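Local coordinates for protein CS6 fimbrial subunit B, CS6 fimbrial subunit A (Escherichia coli, PDB 4B9G) that probably forms adhesive surface fimbriae of enterotoxigenic bacteria, and is studied here as an engineered fusion of one pilin subunit with the donor strand of its partner subunit, at residues K69-N74 / S126-G132; P25-D31 / S157-S161. All coordinates share one frame. Numbering follows the deposited sequence.

Contact 1: K69-N74 / S126-G132; sequences KLVNVN and SSGTYAG
Residues 69-72 and 128-132 run as antiparallel strands whose segment axes approach to 3.9 Å, their directions 140° apart. Val71 faces Ala131 as a hydrogen-bonded pair (CA-CA 5.2 Å), with Val71 N to Ala131 O at 2.9 Å and Ala131 N to Val71 O at 3.0 Å. Asn72 faces Tyr130 as a non-hydrogen-bonded pair (CA-CA 4.2 Å), and Val73 N to Thr129 O (3.0 Å) is the last rung. A CB on Gly128 (phi 149°, psi -175°) would jam against Ser127 O, and one on Gly132 would clash with Lys69 O. Both strands are CssB, in the immunoglobulin-like sheet expected of a chaperone-usher pilin. Strand 69-72 ends in an Asx turn: Asn72 OD1 accepts from Asn74 N at 2.8 Å. With chi1 t, Asn72 sends ND2 to Tyr130 OH (3.1 Å), while Tyr130 OH donates to Ser126 O (2.7 Å). Tyr130, chi1 m, carries Asn72 CA over one ring face, and its CB meets Leu70 CB at 3.9 Å. Water 1 links Asn72 ND2, Asn74 ND2 and Ser127 O.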
loop_
_atom_site.group_PDB
_atom_site.type_symbol
_atom_site.label_atom_id
_atom_site.label_comp_id
_atom_site.label_asym_id
_atom_site.label_seq_id
_atom_site.Cartn_x
_atom_site.Cartn_y
_atom_site.Cartn_z
ATOM N N LYS A 69 2.996 -5.567 6.617
ATOM C CA LYS A 69 2.215 -6.650 7.209
ATOM C C LYS A 69 0.753 -6.245 7.405
ATOM O O LYS A 69 0.453 -5.113 7.822
ATOM C CB LYS A 69 2.774 -7.042 8.580
ATOM C CG LYS A 69 4.087 -7.768 8.524
ATOM C CD LYS A 69 4.489 -8.228 9.910
ATOM C CE LYS A 69 5.458 -9.388 9.827
ATOM N NZ LYS A 69 6.865 -8.990 10.042
ATOM N N LEU A 70 -0.143 -7.199 7.143
ATOM C CA LEU A 70 -1.532 -7.131 7.596
ATOM C C LEU A 70 -1.664 -8.199 8.679
ATOM O O LEU A 70 -1.395 -9.375 8.451
ATOM C CB LEU A 70 -2.507 -7.386 6.450
ATOM C CG LEU A 70 -2.380 -6.411 5.272
ATOM C CD1 LEU A 70 -3.361 -6.761 4.176
ATOM C CD2 LEU A 70 -2.567 -4.974 5.688
ATOM N N VAL A 71 -2.023 -7.766 9.881
ATOM C CA VAL A 71 -2.022 -8.622 11.064
ATOM C C VAL A 71 -3.461 -8.969 11.456
ATOM O O VAL A 71 -4.332 -8.085 11.512
ATOM C CB VAL A 71 -1.297 -7.921 12.237
ATOM C CG1 VAL A 71 -1.263 -8.834 13.470
ATOM C CG2 VAL A 71 0.116 -7.530 11.826
ATOM N N ASN A 72 -3.714 -10.249 11.715
ATOM C CA ASN A 72 -5.010 -10.698 12.176
ATOM C C ASN A 72 -5.388 -9.914 13.434
ATOM O O ASN A 72 -4.643 -9.901 14.435
ATOM C CB ASN A 72 -4.894 -12.193 12.463
ATOM C CG ASN A 72 -6.192 -12.820 12.893
ATOM O OD1 ASN A 72 -6.852 -12.328 13.798
ATOM N ND2 ASN A 72 -6.549 -13.934 12.279
ATOM N N VAL A 73 -6.547 -9.266 13.392
ATOM C CA VAL A 73 -6.932 -8.364 14.482
ATOM C C VAL A 73 -7.289 -9.095 15.796
ATOM O O VAL A 73 -7.400 -8.477 16.863
ATOM C CB VAL A 73 -8.076 -7.414 14.052
ATOM C CG1 VAL A 73 -7.664 -6.547 12.857
ATOM C CG2 VAL A 73 -9.351 -8.176 13.747
ATOM N N ASN A 74 -7.461 -10.414 15.700
ATOM C CA ASN A 74 -7.767 -11.266 16.854
ATOM C C ASN A 74 -6.579 -12.096 17.336
ATOM O O ASN A 74 -6.564 -12.535 18.479
ATOM C CB ASN A 74 -8.918 -12.228 16.518
ATOM C CG ASN A 74 -10.038 -11.545 15.782
ATOM O OD1 ASN A 74 -10.717 -10.688 16.335
ATOM N ND2 ASN A 74 -10.213 -11.889 14.509
ATOM N N SER A 126 -6.378 -18.220 10.017
ATOM C CA SER A 126 -7.704 -18.195 10.606
ATOM C C SER A 126 -8.639 -17.221 9.867
ATOM O O SER A 126 -8.218 -16.177 9.355
ATOM C CB SER A 126 -7.623 -17.775 12.069
ATOM O OG SER A 126 -6.934 -18.720 12.858
ATOM N N SER A 127 -9.926 -17.551 9.831
ATOM C CA SER A 127 -10.930 -16.600 9.375
ATOM C C SER A 127 -10.842 -15.304 10.181
ATOM O O SER A 127 -10.705 -15.354 11.403
ATOM C CB SER A 127 -12.333 -17.183 9.558
ATOM O OG SER A 127 -12.562 -18.327 8.761
ATOM N N GLY A 128 -10.993 -14.155 9.518
ATOM C CA GLY A 128 -11.020 -12.873 10.199
ATOM C C GLY A 128 -10.457 -11.761 9.332
ATOM O O GLY A 128 -10.148 -11.951 8.141
ATOM N N THR A 129 -10.350 -10.586 9.940
ATOM C CA THR A 129 -9.782 -9.418 9.286
ATOM C C THR A 129 -8.293 -9.296 9.594
ATOM O O THR A 129 -7.880 -9.478 10.747
ATOM C CB THR A 129 -10.519 -8.158 9.757
ATOM O OG1 THR A 129 -11.900 -8.279 9.400
ATOM C CG2 THR A 129 -9.940 -6.902 9.142
ATOM N N TYR A 130 -7.523 -8.947 8.563
ATOM C CA TYR A 130 -6.081 -8.738 8.638
ATOM C C TYR A 130 -5.857 -7.267 8.283
ATOM O O TYR A 130 -6.215 -6.854 7.180
ATOM C CB TYR A 130 -5.355 -9.695 7.651
ATOM C CG TYR A 130 -5.467 -11.133 8.090
ATOM C CD1 TYR A 130 -6.661 -11.837 7.943
ATOM C CD2 TYR A 130 -4.376 -11.791 8.646
ATOM C CE1 TYR A 130 -6.782 -13.137 8.395
ATOM C CE2 TYR A 130 -4.490 -13.104 9.093
ATOM C CZ TYR A 130 -5.687 -13.775 8.981
ATOM O OH TYR A 130 -5.758 -15.056 9.482
ATOM N N ALA A 131 -5.315 -6.487 9.215
ATOM C CA ALA A 131 -5.303 -5.033 9.084
ATOM C C ALA A 131 -3.913 -4.444 9.268
ATOM O O ALA A 131 -3.024 -5.036 9.872
ATOM C CB ALA A 131 -6.252 -4.412 10.102
ATOM N N GLY A 132 -3.756 -3.237 8.766
ATOM C CA GLY A 132 -2.530 -2.470 8.931
ATOM C C GLY A 132 -2.758 -1.038 8.492
ATOM O O GLY A 132 -3.913 -0.587 8.416
HETATM O O HOH W 1 -9.233 -14.425 13.441
HETATM O O HOH W 2 -11.824 -10.451 12.531
#

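Contact 2: P25-D31 / S157-S161; sequences PVNYDSD and STTIS
This is a parallel strand pairing at the surface, made across the engineered fusion: 25-31 is CssB, 157-161 the end of the CssA donor strand. A parallel run beside the first pilin strand is the arrangement of donor-strand exchange, which the construct probably imitates within one chain. Asn27 pairs with Thr159 (CA-CA 4.8 Å) and Tyr28 with Ile160 (4.7 Å). Tyr28 N to Thr159 O and Ser161 N to Tyr28 O both span 2.9 Å; Thr159 N to Val26 O is weak at 3.4 Å. Thr158 adds OG1 to Val26 O at 2.7 Å. Tyr28 turns its hydroxyl to Gln37 O. Where the construct ends, Ser161 OG donates to Asp29 OD1 (2.7 Å), and water 3 bridges Asp29 O (2.7 Å) and Ser161 O (2.8 Å). Val26 N stays 4.4 Å from Ser157 O, which is covered by Pro25 CB at 3.3 Å and lacks a polar partner. Buried Ile160 packs on Met80 and Tyr130, so main-chain bonds and hydroxyls carry the pairing, with little apolar packing between the two segments.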
loop_
_atom_site.group_PDB
_atom_site.type_symbol
_atom_site.label_atom_id
_atom_site.label_comp_id
_atom_site.label_asym_id
_atom_site.label_seq_id
_atom_site.Cartn_x
_atom_site.Cartn_y
_atom_site.Cartn_z
ATOM N N PRO A 25 -10.513 -3.068 0.054
ATOM C CA PRO A 25 -10.092 -4.413 0.492
ATOM C C PRO A 25 -10.543 -5.501 -0.465
ATOM O O PRO A 25 -11.602 -5.370 -1.080
ATOM C CB PRO A 25 -10.784 -4.577 1.857
ATOM C CG PRO A 25 -10.969 -3.141 2.319
ATOM C CD PRO A 25 -11.337 -2.393 1.079
ATOM N N VAL A 26 -9.754 -6.572 -0.548
ATOM C CA VAL A 26 -10.154 -7.797 -1.223
ATOM C C VAL A 26 -10.520 -8.818 -0.154
ATOM O O VAL A 26 -9.853 -8.950 0.885
ATOM C CB VAL A 26 -9.047 -8.338 -2.158
ATOM C CG1 VAL A 26 -9.481 -9.624 -2.861
ATOM C CG2 VAL A 26 -8.668 -7.280 -3.197
ATOM N N ASN A 27 -11.616 -9.509 -0.412
ATOM C CA ASN A 27 -12.150 -10.486 0.509
ATOM C C ASN A 27 -11.962 -11.872 -0.098
ATOM O O ASN A 27 -12.286 -12.100 -1.269
ATOM C CB ASN A 27 -13.611 -10.136 0.828
ATOM C CG ASN A 27 -13.735 -8.699 1.330
ATOM O OD1 ASN A 27 -13.190 -8.359 2.390
ATOM N ND2 ASN A 27 -14.365 -7.833 0.527
ATOM N N TYR A 28 -11.396 -12.774 0.697
ATOM C CA TYR A 28 -11.076 -14.128 0.282
ATOM C C TYR A 28 -11.898 -15.150 1.035
ATOM O O TYR A 28 -12.284 -14.914 2.170
ATOM C CB TYR A 28 -9.584 -14.418 0.499
ATOM C CG TYR A 28 -8.743 -13.743 -0.564
ATOM C CD1 TYR A 28 -8.592 -14.319 -1.824
ATOM C CD2 TYR A 28 -8.161 -12.507 -0.343
ATOM C CE1 TYR A 28 -7.859 -13.690 -2.824
ATOM C CE2 TYR A 28 -7.418 -11.880 -1.343
ATOM C CZ TYR A 28 -7.283 -12.484 -2.576
ATOM O OH TYR A 28 -6.581 -11.870 -3.590
ATOM N N ASP A 29 -12.159 -16.288 0.412
ATOM C CA ASP A 29 -12.804 -17.398 1.089
ATOM C C ASP A 29 -11.805 -18.451 1.556
ATOM O O ASP A 29 -12.188 -19.401 2.226
ATOM C CB ASP A 29 -13.848 -18.053 0.182
ATOM C CG ASP A 29 -15.182 -17.338 0.205
ATOM O OD1 ASP A 29 -15.396 -16.471 1.076
ATOM O OD2 ASP A 29 -16.037 -17.664 -0.648
ATOM N N SER A 30 -10.539 -18.292 1.196
ATOM C CA SER A 30 -9.480 -19.194 1.634
ATOM C C SER A 30 -8.178 -18.419 1.662
ATOM O O SER A 30 -8.165 -17.236 1.352
ATOM C CB SER A 30 -9.355 -20.403 0.703
ATOM O OG SER A 30 -9.068 -20.008 -0.628
ATOM N N ASP A 31 -7.077 -19.073 2.010
ATOM C CA ASP A 31 -5.810 -18.362 2.170
ATOM C C ASP A 31 -5.368 -17.698 0.877
ATOM O O ASP A 31 -5.448 -18.295 -0.185
ATOM C CB ASP A 31 -4.729 -19.325 2.631
ATOM C CG ASP A 31 -4.930 -19.761 4.071
ATOM O OD1 ASP A 31 -6.016 -19.505 4.620
ATOM O OD2 ASP A 31 -3.999 -20.319 4.666
ATOM N N SER A 157 -7.002 -3.150 4.929
ATOM C CA SER A 157 -7.333 -4.501 5.376
ATOM C C SER A 157 -7.584 -5.437 4.215
ATOM O O SER A 157 -7.800 -5.012 3.070
ATOM C CB SER A 157 -8.576 -4.498 6.283
ATOM O OG SER A 157 -9.749 -4.184 5.558
ATOM N N THR A 158 -7.553 -6.720 4.558
ATOM C CA THR A 158 -8.073 -7.804 3.745
ATOM C C THR A 158 -8.828 -8.721 4.721
ATOM O O THR A 158 -8.671 -8.615 5.946
ATOM C CB THR A 158 -6.925 -8.544 3.006
ATOM O OG1 THR A 158 -7.434 -9.501 2.071
ATOM C CG2 THR A 158 -6.015 -9.278 3.960
ATOM N N THR A 159 -9.650 -9.617 4.188
ATOM C CA THR A 159 -10.402 -10.531 5.037
ATOM C C THR A 159 -10.345 -11.951 4.467
ATOM O O THR A 159 -10.211 -12.173 3.242
ATOM C CB THR A 159 -11.823 -10.087 5.147
ATOM O OG1 THR A 159 -12.037 -8.854 5.830
ATOM C CG2 THR A 159 -12.621 -10.416 4.050
ATOM N N ILE A 160 -10.449 -12.921 5.369
ATOM C CA ILE A 160 -10.745 -14.303 5.012
ATOM C C ILE A 160 -12.074 -14.618 5.694
ATOM O O ILE A 160 -12.208 -14.431 6.918
ATOM C CB ILE A 160 -9.661 -15.278 5.499
ATOM C CG1 ILE A 160 -8.316 -14.934 4.845
ATOM C CG2 ILE A 160 -10.065 -16.722 5.205
ATOM C CD1 ILE A 160 -7.171 -15.773 5.377
ATOM N N SER A 161 -13.058 -15.081 4.933
ATOM C CA SER A 161 -14.379 -15.312 5.501
ATOM C C SER A 161 -14.394 -16.429 6.544
ATOM O O SER A 161 -13.519 -17.317 6.508
ATOM C CB SER A 161 -15.372 -15.642 4.411
ATOM O OG SER A 161 -14.950 -16.771 3.695
ATOM O OXT SER A 161 -15.302 -16.410 7.415
HETATM O O HOH W 3 -12.832 -19.441 4.880
#

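How the contacts relate
Contacts 1 and 2 have centres about 9 Å apart, on the same side of the chain's centre, and occupy one continuous part of the sheet. Across it the strands lie in the order 65-72, 128-142, 145-160 and 21-28, so the CssA donor strand 145-160 lies between CssB strands 128-142 and 21-28. Along the chain 25-31 comes first and 157-161 last, with both segments of contact 1 between them. The contacts touch directly: Tyr130 N lies 2.9 Å from Thr158 O, a probable hydrogen bond, as is Ser127 OG to Ser161 O at 2.6 Å. The donor strand therefore bridges 128-142, antiparallel, and 21-28, parallel, consistent with completing an otherwise open pilin fold.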